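DNA alpha-glucosyltransferase (Enterobacteria phage T4, PDB 1XV5) is a phage glycosyltransferase of the GT-B fold, built from two Rossmann-like domains that face each other across a cleft where uridine-5'-diphosphate is bound. Local coordinates at residues R304-T318 / R375-D387. Sequence-based numbering, arbitrary orientation.
Sequences RSLEYTHLELGACGT and REKAYEFLYQHQD. With UDP (uridine-5'-diphosphate), chain C.
The side-chain amide of Gln-386 grips the backbone of Leu-306 through two nearly straight hydrogen bonds. Leu-306 N gives its hydrogen to a lone pair of Gln-386 OE1 at 3.0 Å, in the carbonyl plane. Gln-386 NE2 donates to Leu-306 O at 3.0 Å; this oxygen lies in the amide plane, whereas NE2 stands well above the plane of the Leu-306 carbonyl. Pro-177 O takes a further hydrogen bond from NE2, so three bonds fix the rotation of the amide. Leu-311 crosses the Gln-386 chain at about a right angle and rests CD1 3.6 Å from NE2. Beside this polar grip, Leu-306 CD1 presses on Leu-382 CD2 at a tight 3.5 Å, while Leu-306 CD2 lies over the centre of the His-310 ring, whose ND1 accepts from Glu-307 N. With CG anti to the carbonyl carbon (chi1 -65°), Leu-382 also sends CD1 against bare backbone, 3.6 Å from Gly-314 CA. Tyr-379 turns its ring edge to Gly-314 O. At the far end Arg-375, extended from CG to NE, donates from NH1 to a lone pair of Gly-317 O (2.9 Å), the glycine that ends helix 308-316 in a Schellman motif; its NE pairs with Asp-372. The axes of the two helical segments come within 8.2 Å, their N-to-C directions 135° apart. The N-terminus of helix 308-316 meets uridine-5'-diphosphate: Tyr-308 N and Thr-309 N bind phosphate oxygens and Glu-312 both ribose hydroxyls, an arrangement characteristic of the C-terminal nucleotide-binding domain of GT-B glycosyltransferases.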
ATOM      1  N   ARG A 304      12.192  -5.282  -0.264  1.00 14.88           N
ATOM      2  CA  ARG A 304      11.377  -6.502  -0.341  1.00 14.13           C
ATOM      3  C   ARG A 304       9.887  -6.183  -0.445  1.00 12.72           C
ATOM      4  O   ARG A 304       9.081  -7.061  -0.716  1.00 14.32           O
ATOM      5  CB  ARG A 304      11.550  -7.376   0.914  1.00 13.62           C
ATOM      6  CG  ARG A 304      12.922  -8.000   1.130  1.00 13.49           C
ATOM      7  CD  ARG A 304      12.912  -8.849   2.409  1.00 13.44           C
ATOM      8  NE  ARG A 304      12.602  -8.045   3.591  1.00 14.96           N
ATOM      9  CZ  ARG A 304      12.221  -8.545   4.765  1.00 16.88           C
ATOM     10  NH1 ARG A 304      11.957  -7.732   5.782  1.00 13.42           N
ATOM     11  NH2 ARG A 304      12.095  -9.856   4.924  1.00 16.29           N
ATOM     12  N   SER A 305       9.520  -4.926  -0.239  1.00 12.22           N
ATOM     13  CA  SER A 305       8.112  -4.561  -0.238  1.00 12.41           C
ATOM     14  C   SER A 305       7.349  -4.362  -1.541  1.00 13.31           C
ATOM     15  O   SER A 305       7.657  -3.459  -2.323  1.00 12.20           O
ATOM     16  CB  SER A 305       7.912  -3.300   0.610  1.00 13.48           C
ATOM     17  OG  SER A 305       8.435  -3.465   1.914  1.00 13.19           O
ATOM     18  N   LEU A 306       6.357  -5.218  -1.772  1.00 12.33           N
ATOM     19  CA  LEU A 306       5.472  -5.035  -2.912  1.00 13.16           C
ATOM     20  C   LEU A 306       4.401  -4.198  -2.221  1.00 12.91           C
ATOM     21  O   LEU A 306       4.416  -4.066  -0.990  1.00 12.85           O
ATOM     22  CB  LEU A 306       4.862  -6.353  -3.397  1.00 12.72           C
ATOM     23  CG  LEU A 306       5.686  -7.149  -4.410  1.00 11.77           C
ATOM     24  CD1 LEU A 306       4.988  -8.472  -4.699  1.00 12.48           C
ATOM     25  CD2 LEU A 306       5.859  -6.331  -5.697  1.00 10.50           C
ATOM     26  N   GLU A 307       3.492  -3.624  -2.992  1.00 13.47           N
ATOM     27  CA  GLU A 307       2.425  -2.810  -2.424  1.00 12.23           C
ATOM     28  C   GLU A 307       1.150  -3.633  -2.328  1.00 12.30           C
ATOM     29  O   GLU A 307       1.057  -4.718  -2.906  1.00 12.07           O
ATOM     30  CB  GLU A 307       2.194  -1.582  -3.299  1.00 13.67           C
ATOM     31  CG  GLU A 307       3.408  -0.690  -3.376  1.00 12.68           C
ATOM     32  CD  GLU A 307       3.201   0.495  -4.286  1.00 15.27           C
ATOM     33  OE1 GLU A 307       3.344   0.340  -5.518  1.00 14.38           O
ATOM     34  OE2 GLU A 307       2.880   1.578  -3.761  1.00 15.30           O
ATOM     35  N   TYR A 308       0.169  -3.128  -1.592  1.00 12.24           N
ATOM     36  CA  TYR A 308      -1.078  -3.863  -1.452  1.00 12.34           C
ATOM     37  C   TYR A 308      -1.767  -4.128  -2.781  1.00 12.22           C
ATOM     38  O   TYR A 308      -2.296  -5.216  -2.988  1.00 11.84           O
ATOM     39  CB  TYR A 308      -2.016  -3.146  -0.482  1.00 12.05           C
ATOM     40  CG  TYR A 308      -1.616  -3.397   0.951  1.00 12.71           C
ATOM     41  CD1 TYR A 308      -1.101  -2.379   1.747  1.00 11.96           C
ATOM     42  CD2 TYR A 308      -1.680  -4.686   1.488  1.00 12.06           C
ATOM     43  CE1 TYR A 308      -0.650  -2.640   3.046  1.00 11.88           C
ATOM     44  CE2 TYR A 308      -1.232  -4.955   2.776  1.00 11.52           C
ATOM     45  CZ  TYR A 308      -0.719  -3.933   3.546  1.00 12.63           C
ATOM     46  OH  TYR A 308      -0.255  -4.216   4.813  1.00 15.07           O
ATOM     47  N   THR A 309      -1.759  -3.156  -3.690  1.00 13.47           N
ATOM     48  CA  THR A 309      -2.396  -3.390  -4.978  1.00 12.90           C
ATOM     49  C   THR A 309      -1.695  -4.524  -5.724  1.00 12.12           C
ATOM     50  O   THR A 309      -2.326  -5.226  -6.507  1.00 13.63           O
ATOM     51  CB  THR A 309      -2.432  -2.117  -5.857  1.00 12.90           C
ATOM     52  OG1 THR A 309      -1.143  -1.497  -5.872  1.00 13.48           O
ATOM     53  CG2 THR A 309      -3.470  -1.132  -5.315  1.00 13.46           C
ATOM     54  N   HIS A 310      -0.396  -4.704  -5.489  1.00 12.48           N
ATOM     55  CA  HIS A 310       0.339  -5.806  -6.125  1.00 13.03           C
ATOM     56  C   HIS A 310      -0.254  -7.119  -5.605  1.00 11.72           C
ATOM     57  O   HIS A 310      -0.644  -8.005  -6.367  1.00 11.08           O
ATOM     58  CB  HIS A 310       1.819  -5.806  -5.719  1.00 12.25           C
ATOM     59  CG  HIS A 310       2.669  -4.813  -6.445  1.00 12.82           C
ATOM     60  ND1 HIS A 310       3.431  -3.873  -5.785  1.00 10.82           N
ATOM     61  CD2 HIS A 310       2.957  -4.675  -7.762  1.00 11.61           C
ATOM     62  CE1 HIS A 310       4.157  -3.203  -6.662  1.00 13.13           C
ATOM     63  NE2 HIS A 310       3.888  -3.670  -7.869  1.00 11.83           N
ATOM     64  N   LEU A 311      -0.296  -7.232  -4.285  1.00 11.14           N
ATOM     65  CA  LEU A 311      -0.796  -8.437  -3.636  1.00 11.13           C
ATOM     66  C   LEU A 311      -2.246  -8.750  -3.964  1.00 10.92           C
ATOM     67  O   LEU A 311      -2.618  -9.911  -4.127  1.00 10.26           O
ATOM     68  CB  LEU A 311      -0.619  -8.316  -2.120  1.00 11.18           C
ATOM     69  CG  LEU A 311       0.788  -7.948  -1.632  1.00 11.10           C
ATOM     70  CD1 LEU A 311       0.814  -8.005  -0.110  1.00 10.26           C
ATOM     71  CD2 LEU A 311       1.835  -8.907  -2.223  1.00  9.97           C
ATOM     72  N   GLU A 312      -3.066  -7.713  -4.066  1.00 10.68           N
ATOM     73  CA  GLU A 312      -4.472  -7.902  -4.362  1.00 11.20           C
ATOM     74  C   GLU A 312      -4.695  -8.546  -5.731  1.00 11.60           C
ATOM     75  O   GLU A 312      -5.606  -9.347  -5.896  1.00 10.33           O
ATOM     76  CB  GLU A 312      -5.199  -6.556  -4.242  1.00 12.01           C
ATOM     77  CG  GLU A 312      -5.334  -6.124  -2.779  1.00 12.65           C
ATOM     78  CD  GLU A 312      -5.705  -4.662  -2.586  1.00 15.78           C
ATOM     79  OE1 GLU A 312      -6.130  -4.321  -1.461  1.00 16.23           O
ATOM     80  OE2 GLU A 312      -5.561  -3.856  -3.531  1.00 13.39           O
ATOM     81  N   LEU A 313      -3.855  -8.220  -6.707  1.00 12.92           N
ATOM     82  CA  LEU A 313      -4.017  -8.818  -8.033  1.00 14.11           C
ATOM     83  C   LEU A 313      -3.829 -10.332  -7.992  1.00 14.29           C
ATOM     84  O   LEU A 313      -4.648 -11.090  -8.517  1.00 15.36           O
ATOM     85  CB  LEU A 313      -3.027  -8.205  -9.031  1.00 14.75           C
ATOM     86  CG  LEU A 313      -3.172  -6.699  -9.258  1.00 15.64           C
ATOM     87  CD1 LEU A 313      -2.341  -6.285 -10.466  1.00 16.47           C
ATOM     88  CD2 LEU A 313      -4.640  -6.348  -9.482  1.00 17.16           C
ATOM     89  N   GLY A 314      -2.748 -10.776  -7.365  1.00 15.45           N
ATOM     90  CA  GLY A 314      -2.504 -12.203  -7.292  1.00 15.19           C
ATOM     91  C   GLY A 314      -3.498 -12.918  -6.399  1.00 15.67           C
ATOM     92  O   GLY A 314      -3.930 -14.031  -6.691  1.00 15.75           O
ATOM     93  N   ALA A 315      -3.882 -12.265  -5.311  1.00 14.06           N
ATOM     94  CA  ALA A 315      -4.806 -12.866  -4.362  1.00 14.15           C
ATOM     95  C   ALA A 315      -6.225 -13.101  -4.870  1.00 13.15           C
ATOM     96  O   ALA A 315      -6.853 -14.087  -4.490  1.00 12.55           O
ATOM     97  CB  ALA A 315      -4.843 -12.032  -3.084  1.00 13.69           C
ATOM     98  N   CYS A 316      -6.738 -12.219  -5.726  1.00 11.86           N
ATOM     99  CA  CYS A 316      -8.100 -12.390  -6.209  1.00 12.71           C
ATOM    100  C   CYS A 316      -8.226 -13.258  -7.462  1.00 12.16           C
ATOM    101  O   CYS A 316      -9.328 -13.524  -7.924  1.00 13.39           O
ATOM    102  CB  CYS A 316      -8.772 -11.027  -6.435  1.00 13.72           C
ATOM    103  SG  CYS A 316      -8.234 -10.128  -7.891  1.00 15.36           S
ATOM    104  N   GLY A 317      -7.102 -13.691  -8.021  1.00 13.65           N
ATOM    105  CA  GLY A 317      -7.192 -14.570  -9.174  1.00 13.06           C
ATOM    106  C   GLY A 317      -7.113 -14.022 -10.582  1.00 12.67           C
ATOM    107  O   GLY A 317      -7.546 -14.695 -11.518  1.00 14.14           O
ATOM    108  N   THR A 318      -6.603 -12.812 -10.758  1.00 12.77           N
ATOM    109  CA  THR A 318      -6.446 -12.294 -12.114  1.00 13.55           C
ATOM    110  C   THR A 318      -4.968 -12.519 -12.422  1.00 14.16           C
ATOM    111  O   THR A 318      -4.220 -12.960 -11.553  1.00 14.34           O
ATOM    112  CB  THR A 318      -6.760 -10.777 -12.215  1.00 13.99           C
ATOM    113  OG1 THR A 318      -6.681 -10.369 -13.589  1.00 13.02           O
ATOM    114  CG2 THR A 318      -5.769  -9.960 -11.400  1.00 13.38           C
ATOM    115  N   ARG A 375      -1.881 -18.181 -13.097  1.00 12.72           N
ATOM    116  CA  ARG A 375      -2.331 -17.460 -11.914  1.00 13.04           C
ATOM    117  C   ARG A 375      -2.145 -18.287 -10.642  1.00 14.25           C
ATOM    118  O   ARG A 375      -1.962 -17.725  -9.567  1.00 12.89           O
ATOM    119  CB  ARG A 375      -3.785 -16.991 -12.056  1.00 12.38           C
ATOM    120  CG  ARG A 375      -4.814 -18.075 -12.245  1.00 11.53           C
ATOM    121  CD  ARG A 375      -6.218 -17.490 -12.093  1.00 14.56           C
ATOM    122  NE  ARG A 375      -7.251 -18.510 -12.235  1.00 15.35           N
ATOM    123  CZ  ARG A 375      -8.516 -18.347 -11.862  1.00 15.91           C
ATOM    124  NH1 ARG A 375      -8.911 -17.199 -11.323  1.00 14.36           N
ATOM    125  NH2 ARG A 375      -9.380 -19.341 -12.015  1.00 13.73           N
ATOM    126  N   GLU A 376      -2.189 -19.614 -10.748  1.00 14.30           N
ATOM    127  CA  GLU A 376      -1.964 -20.432  -9.556  1.00 15.11           C
ATOM    128  C   GLU A 376      -0.514 -20.201  -9.118  1.00 14.32           C
ATOM    129  O   GLU A 376      -0.214 -20.156  -7.924  1.00 14.44           O
ATOM    130  CB  GLU A 376      -2.202 -21.921  -9.846  1.00 15.23           C
ATOM    131  CG  GLU A 376      -3.678 -22.298  -9.974  1.00 16.34           C
ATOM    132  CD  GLU A 376      -4.419 -22.317  -8.642  1.00 17.66           C
ATOM    133  OE1 GLU A 376      -5.655 -22.491  -8.654  1.00 19.82           O
ATOM    134  OE2 GLU A 376      -3.774 -22.171  -7.581  1.00 19.36           O
ATOM    135  N   LYS A 377       0.385 -20.043 -10.085  1.00 13.74           N
ATOM    136  CA  LYS A 377       1.783 -19.782  -9.760  1.00 14.19           C
ATOM    137  C   LYS A 377       1.938 -18.404  -9.116  1.00 14.81           C
ATOM    138  O   LYS A 377       2.654 -18.257  -8.127  1.00 14.85           O
ATOM    139  CB  LYS A 377       2.664 -19.866 -11.010  1.00 15.44           C
ATOM    140  CG  LYS A 377       2.944 -21.296 -11.461  1.00 16.78           C
ATOM    141  CD  LYS A 377       3.975 -21.362 -12.582  1.00 21.37           C
ATOM    142  CE  LYS A 377       3.449 -20.772 -13.875  1.00 23.78           C
ATOM    143  NZ  LYS A 377       4.378 -21.044 -15.015  1.00 24.13           N
ATOM    144  N   ALA A 378       1.258 -17.401  -9.669  1.00 14.08           N
ATOM    145  CA  ALA A 378       1.343 -16.042  -9.137  1.00 13.53           C
ATOM    146  C   ALA A 378       0.817 -15.986  -7.715  1.00 13.09           C
ATOM    147  O   ALA A 378       1.425 -15.366  -6.846  1.00 12.03           O
ATOM    148  CB  ALA A 378       0.562 -15.079 -10.018  1.00 14.79           C
ATOM    149  N   TYR A 379      -0.328 -16.618  -7.487  1.00 12.51           N
ATOM    150  CA  TYR A 379      -0.912 -16.639  -6.155  1.00 13.60           C
ATOM    151  C   TYR A 379       0.056 -17.241  -5.144  1.00 13.95           C
ATOM    152  O   TYR A 379       0.292 -16.663  -4.085  1.00 13.92           O
ATOM    153  CB  TYR A 379      -2.221 -17.432  -6.154  1.00 13.36           C
ATOM    154  CG  TYR A 379      -2.739 -17.731  -4.761  1.00 16.46           C
ATOM    155  CD1 TYR A 379      -2.473 -18.953  -4.145  1.00 18.56           C
ATOM    156  CD2 TYR A 379      -3.459 -16.773  -4.042  1.00 17.61           C
ATOM    157  CE1 TYR A 379      -2.908 -19.216  -2.846  1.00 20.67           C
ATOM    158  CE2 TYR A 379      -3.897 -17.025  -2.742  1.00 19.52           C
ATOM    159  CZ  TYR A 379      -3.619 -18.247  -2.152  1.00 21.49           C
ATOM    160  OH  TYR A 379      -4.043 -18.505  -0.867  1.00 26.20           O
ATOM    161  N   GLU A 380       0.621 -18.402  -5.468  1.00 12.94           N
ATOM    162  CA  GLU A 380       1.551 -19.057  -4.551  1.00 14.27           C
ATOM    163  C   GLU A 380       2.814 -18.232  -4.328  1.00 13.50           C
ATOM    164  O   GLU A 380       3.314 -18.137  -3.211  1.00 13.35           O
ATOM    165  CB  GLU A 380       1.936 -20.445  -5.075  1.00 17.12           C
ATOM    166  CG  GLU A 380       2.924 -21.182  -4.171  1.00 20.71           C
ATOM    167  CD  GLU A 380       2.360 -21.469  -2.789  1.00 23.78           C
ATOM    168  OE1 GLU A 380       3.150 -21.793  -1.876  1.00 26.58           O
ATOM    169  OE2 GLU A 380       1.125 -21.382  -2.611  1.00 25.34           O
ATOM    170  N   PHE A 381       3.328 -17.631  -5.395  1.00 13.89           N
ATOM    171  CA  PHE A 381       4.539 -16.823  -5.290  1.00 13.24           C
ATOM    172  C   PHE A 381       4.337 -15.621  -4.371  1.00 13.50           C
ATOM    173  O   PHE A 381       5.154 -15.351  -3.491  1.00 12.61           O
ATOM    174  CB  PHE A 381       4.960 -16.325  -6.672  1.00 14.07           C
ATOM    175  CG  PHE A 381       6.235 -15.526  -6.667  1.00 15.20           C
ATOM    176  CD1 PHE A 381       7.463 -16.150  -6.478  1.00 14.40           C
ATOM    177  CD2 PHE A 381       6.208 -14.148  -6.860  1.00 14.77           C
ATOM    178  CE1 PHE A 381       8.649 -15.418  -6.485  1.00 14.80           C
ATOM    179  CE2 PHE A 381       7.383 -13.404  -6.869  1.00 16.18           C
ATOM    180  CZ  PHE A 381       8.612 -14.040  -6.682  1.00 15.91           C
ATOM    181  N   LEU A 382       3.249 -14.892  -4.592  1.00 13.38           N
ATOM    182  CA  LEU A 382       2.960 -13.715  -3.789  1.00 13.24           C
ATOM    183  C   LEU A 382       2.646 -14.101  -2.348  1.00 12.25           C
ATOM    184  O   LEU A 382       2.980 -13.371  -1.419  1.00 12.39           O
ATOM    185  CB  LEU A 382       1.811 -12.929  -4.424  1.00 14.36           C
ATOM    186  CG  LEU A 382       2.181 -12.363  -5.805  1.00 13.96           C
ATOM    187  CD1 LEU A 382       0.968 -11.691  -6.432  1.00 16.75           C
ATOM    188  CD2 LEU A 382       3.337 -11.371  -5.672  1.00 13.58           C
ATOM    189  N   TYR A 383       2.009 -15.253  -2.167  1.00 12.56           N
ATOM    190  CA  TYR A 383       1.696 -15.745  -0.826  1.00 13.41           C
ATOM    191  C   TYR A 383       3.015 -15.976  -0.078  1.00 14.39           C
ATOM    192  O   TYR A 383       3.206 -15.510   1.050  1.00 13.34           O
ATOM    193  CB  TYR A 383       0.923 -17.061  -0.933  1.00 13.95           C
ATOM    194  CG  TYR A 383       0.879 -17.853   0.351  1.00 14.97           C
ATOM    195  CD1 TYR A 383       0.094 -17.437   1.426  1.00 16.90           C
ATOM    196  CD2 TYR A 383       1.641 -19.011   0.499  1.00 18.45           C
ATOM    197  CE1 TYR A 383       0.072 -18.156   2.621  1.00 20.22           C
ATOM    198  CE2 TYR A 383       1.628 -19.736   1.691  1.00 20.20           C
ATOM    199  CZ  TYR A 383       0.840 -19.302   2.744  1.00 22.63           C
ATOM    200  OH  TYR A 383       0.810 -20.023   3.918  1.00 23.70           O
ATOM    201  N   GLN A 384       3.929 -16.699  -0.720  1.00 13.19           N
ATOM    202  CA  GLN A 384       5.228 -16.989  -0.126  1.00 13.67           C
ATOM    203  C   GLN A 384       6.011 -15.708   0.141  1.00 13.76           C
ATOM    204  O   GLN A 384       6.737 -15.602   1.126  1.00 13.70           O
ATOM    205  CB  GLN A 384       6.046 -17.894  -1.055  1.00 14.13           C
ATOM    206  CG  GLN A 384       5.538 -19.326  -1.123  1.00 18.58           C
ATOM    207  CD  GLN A 384       5.780 -20.086   0.169  1.00 23.56           C
ATOM    208  OE1 GLN A 384       5.135 -21.100   0.441  1.00 28.87           O
ATOM    209  NE2 GLN A 384       6.722 -19.605   0.969  1.00 25.72           N
ATOM    210  N   HIS A 385       5.852 -14.726  -0.736  1.00 12.99           N
ATOM    211  CA  HIS A 385       6.590 -13.486  -0.578  1.00 10.73           C
ATOM    212  C   HIS A 385       6.093 -12.519   0.481  1.00 13.16           C
ATOM    213  O   HIS A 385       6.901 -11.947   1.213  1.00 12.86           O
ATOM    214  CB  HIS A 385       6.660 -12.732  -1.906  1.00 12.10           C
ATOM    215  CG  HIS A 385       7.512 -11.502  -1.845  1.00 11.90           C
ATOM    216  ND1 HIS A 385       6.996 -10.228  -1.960  1.00 15.47           N
ATOM    217  CD2 HIS A 385       8.839 -11.351  -1.630  1.00  8.48           C
ATOM    218  CE1 HIS A 385       7.970  -9.347  -1.816  1.00 10.02           C
ATOM    219  NE2 HIS A 385       9.099 -10.003  -1.615  1.00 14.75           N
ATOM    220  N   GLN A 386       4.780 -12.347   0.591  1.00 12.49           N
ATOM    221  CA  GLN A 386       4.281 -11.341   1.525  1.00 13.12           C
ATOM    222  C   GLN A 386       3.000 -11.624   2.311  1.00 13.55           C
ATOM    223  O   GLN A 386       2.317 -10.686   2.726  1.00 14.61           O
ATOM    224  CB  GLN A 386       4.138 -10.023   0.741  1.00 12.94           C
ATOM    225  CG  GLN A 386       4.414  -8.753   1.528  1.00 13.20           C
ATOM    226  CD  GLN A 386       4.772  -7.584   0.621  1.00 12.87           C
ATOM    227  OE1 GLN A 386       5.734  -7.658  -0.152  1.00 12.06           O
ATOM    228  NE2 GLN A 386       4.003  -6.500   0.710  1.00 11.78           N
ATOM    229  N   ASP A 387       2.663 -12.893   2.534  1.00 12.80           N
ATOM    230  CA  ASP A 387       1.455 -13.185   3.308  1.00 13.12           C
ATOM    231  C   ASP A 387       1.686 -12.788   4.769  1.00 12.36           C
ATOM    232  O   ASP A 387       2.803 -12.886   5.275  1.00 12.79           O
ATOM    233  CB  ASP A 387       1.103 -14.672   3.259  1.00 13.69           C
ATOM    234  CG  ASP A 387      -0.238 -14.973   3.916  1.00 16.22           C
ATOM    235  OD1 ASP A 387      -1.286 -14.663   3.309  1.00 14.96           O
ATOM    236  OD2 ASP A 387      -0.247 -15.506   5.049  1.00 16.64           O
TER
HETATM  237  N1  UDP C1402      -7.490   1.390  -2.254  1.00 14.65           N
HETATM  238  C2  UDP C1402      -8.864   1.365  -2.129  1.00 15.39           C
HETATM  239  N3  UDP C1402      -9.527   2.338  -2.834  1.00 15.20           N
HETATM  240  C4  UDP C1402      -8.962   3.307  -3.642  1.00 15.59           C
HETATM  241  C5  UDP C1402      -7.534   3.257  -3.727  1.00 15.10           C
HETATM  242  C6  UDP C1402      -6.864   2.324  -3.044  1.00 15.14           C
HETATM  243  O2  UDP C1402      -9.451   0.536  -1.451  1.00 17.04           O
HETATM  244  O4  UDP C1402      -9.690   4.117  -4.215  1.00 15.42           O
HETATM  245  C1' UDP C1402      -6.722   0.390  -1.505  1.00 15.00           C
HETATM  246  C2' UDP C1402      -5.864  -0.532  -2.364  1.00 14.74           C
HETATM  247  O2' UDP C1402      -6.636  -1.575  -2.921  1.00 16.48           O
HETATM  248  C3' UDP C1402      -4.846  -0.991  -1.328  1.00 15.37           C
HETATM  249  C4' UDP C1402      -4.580   0.305  -0.564  1.00 15.24           C
HETATM  250  O4' UDP C1402      -5.809   1.073  -0.675  1.00 15.06           O
HETATM  251  O3' UDP C1402      -5.452  -1.951  -0.463  1.00 14.08           O
HETATM  252  C5' UDP C1402      -3.422   1.132  -1.088  1.00 11.90           C
HETATM  253  O5' UDP C1402      -2.191   0.571  -0.647  1.00 14.32           O
HETATM  254  PA  UDP C1402      -0.929   0.391  -1.606  1.00 13.76           P
HETATM  255  O1A UDP C1402       0.122  -0.217  -0.765  1.00 13.92           O
HETATM  256  O2A UDP C1402      -1.364  -0.308  -2.845  1.00 15.24           O
HETATM  257  O3A UDP C1402      -0.487   1.905  -2.043  1.00 14.14           O
HETATM  258  PB  UDP C1402      -0.557   3.337  -1.248  1.00 15.09           P
HETATM  259  O1B UDP C1402       0.637   4.115  -1.668  1.00 14.27           O
HETATM  260  O2B UDP C1402      -1.905   3.910  -1.462  1.00 17.29           O
HETATM  261  O3B UDP C1402      -0.398   2.950   0.284  1.00 16.48           O